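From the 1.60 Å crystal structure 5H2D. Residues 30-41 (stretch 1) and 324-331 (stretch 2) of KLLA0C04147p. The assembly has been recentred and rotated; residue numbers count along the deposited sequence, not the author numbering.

Stretch 1, residues 30-41: RQRLKLGKDDRP
Stretch 2 (324-331) PEFPFNLT

The two stretches bury 546 Å² between them without one clear direct hydrogen bond from one to the other; a single water bridges them, and most of the remaining contacts are van der Waals. That water accepts from Arg-40 NH2 and from the backbone N of Phe-328, each at 3.2 Å, so it ties the end of Arg-40 to the backbone of the residue whose ring it packs against.

Both partners belong to one chain, at least 288 residues apart wherever they touch, and stretch 1 forms no regular helix or strand. It runs mostly extended, with phi/psi of -160/170 at Arg-32, -97/160 at Leu-33 and -149/-160 at Lys-37, but departs from this at Gln-31 (-104/-20), Lys-34 (-64/-41), Gly-36 (-83/-40) and Asp-39 (-121/46). Stretch 2 is extended through Phe-326 (-133/155) and Pro-327 (-51/143), then takes two positive phi values in succession, Phe-328 at 65/11 and Asn-329 at 61/29. This folds the chain back so that Asn-329 N donates to Phe-326 O at 2.9 Å, with a weak bond from Leu-330 N to Pro-327 O at 3.5 Å. The closest pair of CA atoms sets the register: Lys-37 CA lies 4.5 Å from Pro-327 CA.

Pro-327, ring pucker C-gamma exo, is the most heavily covered residue. Its CG sits 3.1 Å from Leu-35 O and 4.0 Å from Leu-35 CB, so the ring meets both carbonyl and side chain. Leu-33 (m, t) points toward stretch 2, and its CD1 serves three neighbours: Pro-327 CB at 4.1 Å, Phe-328 CD2 at 4.1 Å near the plane of the ring at its edge, and Leu-330 CD1 at 4.2 Å. Leu-35, with chi1 off-rotamer at -129° and chi2 p, adds its CD2 at 4.0 Å from Phe-328 CZ. One methyl of a buried leucine thus touches three apolar side chains.

Phe-328 (chi1 m, chi2 -80°) also receives Arg-40 (m, t, m, chi4 155°). CD1 of the ring lies over one face of the guanidinium, 3.6 Å from Arg-40 CZ, leaving the in-plane N-H groups free to bond: NH2 to the water, NH1 elsewhere in the structure.

At the other end, Phe-326 has its CA-to-CB bond directed away, yet with chi1 m and chi2 -71° its ring comes back to stretch 1. Phe-326 CE1 lies 3.4 Å from Gln-31 O and 3.9 Å from Arg-32 CA. The CA-to-CB bond of Arg-32 (p, t, m, chi4 165°) points sideways, its CB 4.0 Å from Phe-326 CE1; the end of the side chain leads away and curls onto the backbone of the next residue, Arg-32 NE and NH2 donating to Leu-33 O at 2.8 and 3.1 Å.

Lys-37 (t, p, p, chi4 -138°) starts sideways and bends in. Its NZ donates to Gly-36 O at 2.9 Å and stands 3.4 Å from Glu-325 O and 3.8 Å from Pro-327 CD. The rule to read here is that apolar side chains, Lys-37 and Arg-40 together make the contact, while N-H groups of Arg-32, Lys-37 and Arg-40 find acceptors, among them carbonyls of stretch 1 and a water.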

ATOM      1  N   ARG A  30      -3.379 -11.639 -14.180  1.00 13.54           N
ATOM      2  CA  ARG A  30      -4.821 -11.798 -14.284  1.00 14.10           C
ATOM      3  C   ARG A  30      -5.485 -10.508 -14.763  1.00 16.92           C
ATOM      4  O   ARG A  30      -5.214  -9.416 -14.244  1.00 13.80           O
ATOM      5  CB  ARG A  30      -5.406 -12.219 -12.931  1.00 13.11           C
ATOM      6  CG  ARG A  30      -6.917 -12.423 -12.976  1.00 12.93           C
ATOM      7  CD  ARG A  30      -7.407 -13.164 -11.755  1.00 15.87           C
ATOM      8  NE  ARG A  30      -7.425 -12.316 -10.557  1.00 12.59           N
ATOM      9  CZ  ARG A  30      -8.055 -12.667  -9.446  1.00 12.04           C
ATOM     10  NH1 ARG A  30      -8.705 -13.832  -9.399  1.00 12.83           N
ATOM     11  NH2 ARG A  30      -8.058 -11.850  -8.392  1.00 10.50           N
ATOM     12  N   GLN A  31      -6.375 -10.647 -15.752  1.00 16.78           N
ATOM     13  CA  GLN A  31      -6.991  -9.513 -16.434  1.00 19.38           C
ATOM     14  C   GLN A  31      -8.421  -9.243 -16.005  1.00 17.10           C
ATOM     15  O   GLN A  31      -8.924  -8.140 -16.247  1.00 19.43           O
ATOM     16  CB  GLN A  31      -6.992  -9.731 -17.952  1.00 24.11           C
ATOM     17  CG  GLN A  31      -5.627  -9.957 -18.542  1.00 24.88           C
ATOM     18  CD  GLN A  31      -4.788  -8.700 -18.567  1.00 30.16           C
ATOM     19  OE1 GLN A  31      -5.196  -7.673 -19.120  1.00 32.67           O
ATOM     20  NE2 GLN A  31      -3.606  -8.767 -17.957  1.00 30.52           N
ATOM     21  N   ARG A  32      -9.095 -10.224 -15.425  1.00 18.52           N
ATOM     22  CA  ARG A  32     -10.476 -10.051 -15.005  1.00 18.93           C
ATOM     23  C   ARG A  32     -10.788 -11.118 -13.973  1.00 18.32           C
ATOM     24  O   ARG A  32      -9.992 -12.029 -13.726  1.00 18.06           O
ATOM     25  CB  ARG A  32     -11.436 -10.139 -16.195  1.00 22.62           C
ATOM     26  CG  ARG A  32     -11.378 -11.464 -16.939  1.00 25.42           C
ATOM     27  CD  ARG A  32     -12.657 -11.689 -17.748  1.00 27.01           C
ATOM     28  NE  ARG A  32     -13.819 -11.889 -16.879  1.00 30.51           N
ATOM     29  CZ  ARG A  32     -15.084 -11.822 -17.282  1.00 29.32           C
ATOM     30  NH1 ARG A  32     -15.370 -11.550 -18.549  1.00 31.12           N
ATOM     31  NH2 ARG A  32     -16.069 -12.016 -16.413  1.00 30.66           N
ATOM     32  N   LEU A  33     -11.950 -10.969 -13.348  1.00 19.88           N
ATOM     33  CA  LEU A  33     -12.479 -11.952 -12.418  1.00 19.53           C
ATOM     34  C   LEU A  33     -13.458 -12.867 -13.137  1.00 23.54           C
ATOM     35  O   LEU A  33     -14.005 -12.527 -14.185  1.00 23.93           O
ATOM     36  CB  LEU A  33     -13.182 -11.274 -11.245  1.00 19.37           C
ATOM     37  CG  LEU A  33     -12.347 -10.253 -10.477  1.00 17.47           C
ATOM     38  CD1 LEU A  33     -13.175  -9.681  -9.336  1.00 17.39           C
ATOM     39  CD2 LEU A  33     -11.072 -10.908  -9.973  1.00 16.84           C
ATOM     40  N   LYS A  34     -13.692 -14.035 -12.544  1.00 26.97           N
ATOM     41  CA  LYS A  34     -14.698 -14.927 -13.115  1.00 28.41           C
ATOM     42  C   LYS A  34     -16.078 -14.285 -13.055  1.00 25.80           C
ATOM     43  O   LYS A  34     -16.854 -14.374 -14.011  1.00 25.27           O
ATOM     44  CB  LYS A  34     -14.677 -16.279 -12.399  1.00 34.04           C
ATOM     45  CG  LYS A  34     -15.216 -16.263 -10.989  1.00 30.53           C
ATOM     46  CD  LYS A  34     -15.087 -17.631 -10.346  1.00 35.37           C
ATOM     47  CE  LYS A  34     -15.674 -18.718 -11.237  1.00 36.15           C
ATOM     48  NZ  LYS A  34     -17.162 -18.614 -11.334  1.00 41.25           N
ATOM     49  N   LEU A  35     -16.397 -13.618 -11.947  1.00 21.16           N
ATOM     50  CA  LEU A  35     -17.594 -12.791 -11.887  1.00 23.67           C
ATOM     51  C   LEU A  35     -17.495 -11.675 -12.928  1.00 27.08           C
ATOM     52  O   LEU A  35     -16.489 -10.964 -13.001  1.00 25.88           O
ATOM     53  CB  LEU A  35     -17.729 -12.207 -10.479  1.00 25.92           C
ATOM     54  CG  LEU A  35     -18.997 -12.290  -9.636  1.00 27.95           C
ATOM     55  CD1 LEU A  35     -19.525 -13.710  -9.514  1.00 29.49           C
ATOM     56  CD2 LEU A  35     -18.685 -11.709  -8.258  1.00 23.29           C
ATOM     57  N   GLY A  36     -18.530 -11.525 -13.750  1.00 32.34           N
ATOM     58  CA  GLY A  36     -18.481 -10.505 -14.785  1.00 33.26           C
ATOM     59  C   GLY A  36     -18.875  -9.157 -14.226  1.00 35.52           C
ATOM     60  O   GLY A  36     -18.320  -8.110 -14.578  1.00 38.65           O
ATOM     61  N   LYS A  37     -19.881  -9.202 -13.367  1.00 35.54           N
ATOM     62  CA  LYS A  37     -20.215  -8.158 -12.415  1.00 38.45           C
ATOM     63  C   LYS A  37     -20.820  -8.882 -11.219  1.00 40.08           C
ATOM     64  O   LYS A  37     -20.627 -10.092 -11.054  1.00 43.10           O
ATOM     65  CB  LYS A  37     -21.157  -7.117 -13.048  1.00 43.94           C
ATOM     66  CG  LYS A  37     -21.218  -5.794 -12.298  1.00 44.30           C
ATOM     67  CD  LYS A  37     -19.893  -5.055 -12.410  1.00 35.57           C
ATOM     68  CE  LYS A  37     -19.453  -4.982 -13.868  1.00 39.55           C
ATOM     69  NZ  LYS A  37     -17.997  -5.228 -14.040  1.00 34.81           N
ATOM     70  N   ASP A  38     -21.569  -8.171 -10.393  1.00 44.75           N
ATOM     71  CA  ASP A  38     -22.382  -8.880  -9.418  1.00 49.23           C
ATOM     72  C   ASP A  38     -23.396  -7.919  -8.832  1.00 42.69           C
ATOM     73  O   ASP A  38     -23.287  -6.699  -8.969  1.00 45.93           O
ATOM     74  CB  ASP A  38     -21.540  -9.536  -8.322  1.00 44.78           C
ATOM     75  CG  ASP A  38     -22.143 -10.852  -7.847  1.00 42.90           C
ATOM     76  OD1 ASP A  38     -22.408 -11.728  -8.701  1.00 47.89           O
ATOM     77  OD2 ASP A  38     -22.380 -11.001  -6.630  1.00 35.29           O
ATOM     78  N   ASP A  39     -24.397  -8.504  -8.183  1.00 47.02           N
ATOM     79  CA  ASP A  39     -25.583  -7.774  -7.777  1.00 47.24           C
ATOM     80  C   ASP A  39     -25.775  -7.835  -6.274  1.00 43.83           C
ATOM     81  O   ASP A  39     -26.884  -8.100  -5.799  1.00 47.43           O
ATOM     82  CB  ASP A  39     -26.821  -8.330  -8.482  1.00 53.94           C
ATOM     83  CG  ASP A  39     -27.125  -7.606  -9.774  1.00 54.65           C
ATOM     84  OD1 ASP A  39     -28.081  -6.802  -9.789  1.00 56.66           O
ATOM     85  OD2 ASP A  39     -26.403  -7.838 -10.769  1.00 57.07           O
ATOM     86  N   ARG A  40     -24.713  -7.605  -5.516  1.00 40.48           N
ATOM     87  CA  ARG A  40     -24.912  -7.303  -4.113  1.00 33.70           C
ATOM     88  C   ARG A  40     -25.858  -6.109  -4.031  1.00 33.23           C
ATOM     89  O   ARG A  40     -25.669  -5.129  -4.764  1.00 35.28           O
ATOM     90  CB  ARG A  40     -23.590  -6.986  -3.419  1.00 30.69           C
ATOM     91  CG  ARG A  40     -22.617  -8.159  -3.326  1.00 27.59           C
ATOM     92  CD  ARG A  40     -21.251  -7.654  -2.874  1.00 25.26           C
ATOM     93  NE  ARG A  40     -20.740  -6.627  -3.787  1.00 27.02           N
ATOM     94  CZ  ARG A  40     -19.867  -5.677  -3.450  1.00 25.24           C
ATOM     95  NH1 ARG A  40     -19.396  -5.606  -2.213  1.00 23.88           N
ATOM     96  NH2 ARG A  40     -19.466  -4.792  -4.352  1.00 27.30           N
ATOM     97  N   PRO A  41     -26.897  -6.165  -3.203  1.00 36.00           N
ATOM     98  CA  PRO A  41     -27.831  -5.037  -3.134  1.00 33.44           C
ATOM     99  C   PRO A  41     -27.135  -3.778  -2.637  1.00 31.46           C
ATOM    100  O   PRO A  41     -26.154  -3.830  -1.889  1.00 30.27           O
ATOM    101  CB  PRO A  41     -28.899  -5.518  -2.147  1.00 34.62           C
ATOM    102  CG  PRO A  41     -28.214  -6.563  -1.329  1.00 36.64           C
ATOM    103  CD  PRO A  41     -27.250  -7.240  -2.263  1.00 31.21           C
ATOM    104  N   PRO A 324     -11.296   0.166 -16.102  1.00 18.49           N
ATOM    105  CA  PRO A 324     -12.498  -0.525 -16.573  1.00 18.41           C
ATOM    106  C   PRO A 324     -13.406  -0.865 -15.407  1.00 21.08           C
ATOM    107  O   PRO A 324     -12.999  -0.849 -14.241  1.00 20.25           O
ATOM    108  CB  PRO A 324     -11.949  -1.797 -17.238  1.00 21.25           C
ATOM    109  CG  PRO A 324     -10.470  -1.575 -17.393  1.00 24.75           C
ATOM    110  CD  PRO A 324     -10.075  -0.630 -16.295  1.00 22.07           C
ATOM    111  N   GLU A 325     -14.658  -1.174 -15.740  1.00 20.36           N
ATOM    112  CA  GLU A 325     -15.601  -1.679 -14.753  1.00 20.13           C
ATOM    113  C   GLU A 325     -15.257  -3.116 -14.398  1.00 22.29           C
ATOM    114  O   GLU A 325     -15.107  -3.968 -15.278  1.00 22.26           O
ATOM    115  CB  GLU A 325     -17.026  -1.603 -15.293  1.00 25.78           C
ATOM    116  CG  GLU A 325     -17.509  -0.198 -15.519  1.00 32.33           C
ATOM    117  CD  GLU A 325     -17.683   0.586 -14.230  1.00 38.50           C
ATOM    118  OE1 GLU A 325     -17.250   0.099 -13.162  1.00 39.95           O
ATOM    119  OE2 GLU A 325     -18.259   1.694 -14.288  1.00 43.69           O
ATOM    120  N   PHE A 326     -15.116  -3.381 -13.109  1.00 15.85           N
ATOM    121  CA  PHE A 326     -14.896  -4.720 -12.588  1.00 18.71           C
ATOM    122  C   PHE A 326     -15.851  -4.925 -11.414  1.00 14.04           C
ATOM    123  O   PHE A 326     -16.254  -3.964 -10.767  1.00 16.10           O
ATOM    124  CB  PHE A 326     -13.461  -4.934 -12.084  1.00 18.11           C
ATOM    125  CG  PHE A 326     -12.439  -5.063 -13.169  1.00 17.57           C
ATOM    126  CD1 PHE A 326     -12.396  -6.193 -13.965  1.00 20.48           C
ATOM    127  CD2 PHE A 326     -11.495  -4.080 -13.361  1.00 19.48           C
ATOM    128  CE1 PHE A 326     -11.438  -6.320 -14.958  1.00 20.84           C
ATOM    129  CE2 PHE A 326     -10.539  -4.196 -14.339  1.00 19.22           C
ATOM    130  CZ  PHE A 326     -10.510  -5.316 -15.145  1.00 19.26           C
ATOM    131  N   PRO A 327     -16.185  -6.175 -11.117  1.00 17.28           N
ATOM    132  CA  PRO A 327     -16.881  -6.441  -9.852  1.00 14.04           C
ATOM    133  C   PRO A 327     -16.114  -5.802  -8.702  1.00 13.63           C
ATOM    134  O   PRO A 327     -14.881  -5.754  -8.704  1.00 14.16           O
ATOM    135  CB  PRO A 327     -16.875  -7.971  -9.761  1.00 19.19           C
ATOM    136  CG  PRO A 327     -16.702  -8.438 -11.194  1.00 23.27           C
ATOM    137  CD  PRO A 327     -15.827  -7.404 -11.840  1.00 18.66           C
ATOM    138  N   PHE A 328     -16.852  -5.278  -7.727  1.00 14.34           N
ATOM    139  CA  PHE A 328     -16.294  -4.641  -6.536  1.00 16.41           C
ATOM    140  C   PHE A 328     -15.526  -3.371  -6.877  1.00 14.97           C
ATOM    141  O   PHE A 328     -14.828  -2.822  -6.013  1.00 14.14           O
ATOM    142  CB  PHE A 328     -15.390  -5.604  -5.755  1.00 14.12           C
ATOM    143  CG  PHE A 328     -15.964  -6.995  -5.610  1.00 15.62           C
ATOM    144  CD1 PHE A 328     -16.926  -7.258  -4.658  1.00 19.18           C
ATOM    145  CD2 PHE A 328     -15.533  -8.025  -6.427  1.00 15.08           C
ATOM    146  CE1 PHE A 328     -17.454  -8.523  -4.531  1.00 17.36           C
ATOM    147  CE2 PHE A 328     -16.065  -9.298  -6.303  1.00 17.73           C
ATOM    148  CZ  PHE A 328     -17.026  -9.540  -5.351  1.00 15.96           C
ATOM    149  N   ASN A 329     -15.641  -2.878  -8.114  1.00 12.16           N
ATOM    150  CA  ASN A 329     -15.000  -1.633  -8.530  1.00 13.63           C
ATOM    151  C   ASN A 329     -13.485  -1.705  -8.406  1.00 12.49           C
ATOM    152  O   ASN A 329     -12.816  -0.691  -8.188  1.00 13.69           O
ATOM    153  CB  ASN A 329     -15.551  -0.433  -7.750  1.00 15.03           C
ATOM    154  CG  ASN A 329     -16.935  -0.040  -8.206  1.00 22.48           C
ATOM    155  OD1 ASN A 329     -17.397  -0.479  -9.259  1.00 25.29           O
ATOM    156  ND2 ASN A 329     -17.600   0.803  -7.432  1.00 23.88           N
ATOM    157  N   LEU A 330     -12.924  -2.899  -8.550  1.00 11.77           N
ATOM    158  CA  LEU A 330     -11.482  -3.040  -8.448  1.00 11.17           C
ATOM    159  C   LEU A 330     -10.783  -2.349  -9.610  1.00 12.20           C
ATOM    160  O   LEU A 330     -11.332  -2.220 -10.710  1.00 14.60           O
ATOM    161  CB  LEU A 330     -11.092  -4.512  -8.435  1.00 10.34           C
ATOM    162  CG  LEU A 330     -11.592  -5.354  -7.266  1.00 10.20           C
ATOM    163  CD1 LEU A 330     -10.930  -6.722  -7.333  1.00 12.60           C
ATOM    164  CD2 LEU A 330     -11.301  -4.672  -5.920  1.00 12.68           C
ATOM    165  N   THR A 331      -9.557  -1.901  -9.359  1.00 12.13           N
ATOM    166  CA  THR A 331      -8.677  -1.433 -10.423  1.00 11.39           C
ATOM    167  C   THR A 331      -8.070  -2.617 -11.172  1.00 11.42           C
ATOM    168  O   THR A 331      -8.059  -3.749 -10.690  1.00 11.87           O
ATOM    169  CB  THR A 331      -7.531  -0.589  -9.866  1.00 12.98           C
ATOM    170  OG1 THR A 331      -6.751  -1.387  -8.964  1.00 12.58           O
ATOM    171  CG2 THR A 331      -8.052   0.666  -9.151  1.00 13.77           C
TER
HETATM  172  O   HOH W   1     -19.976  -5.733  -7.360  1.00 35.45           O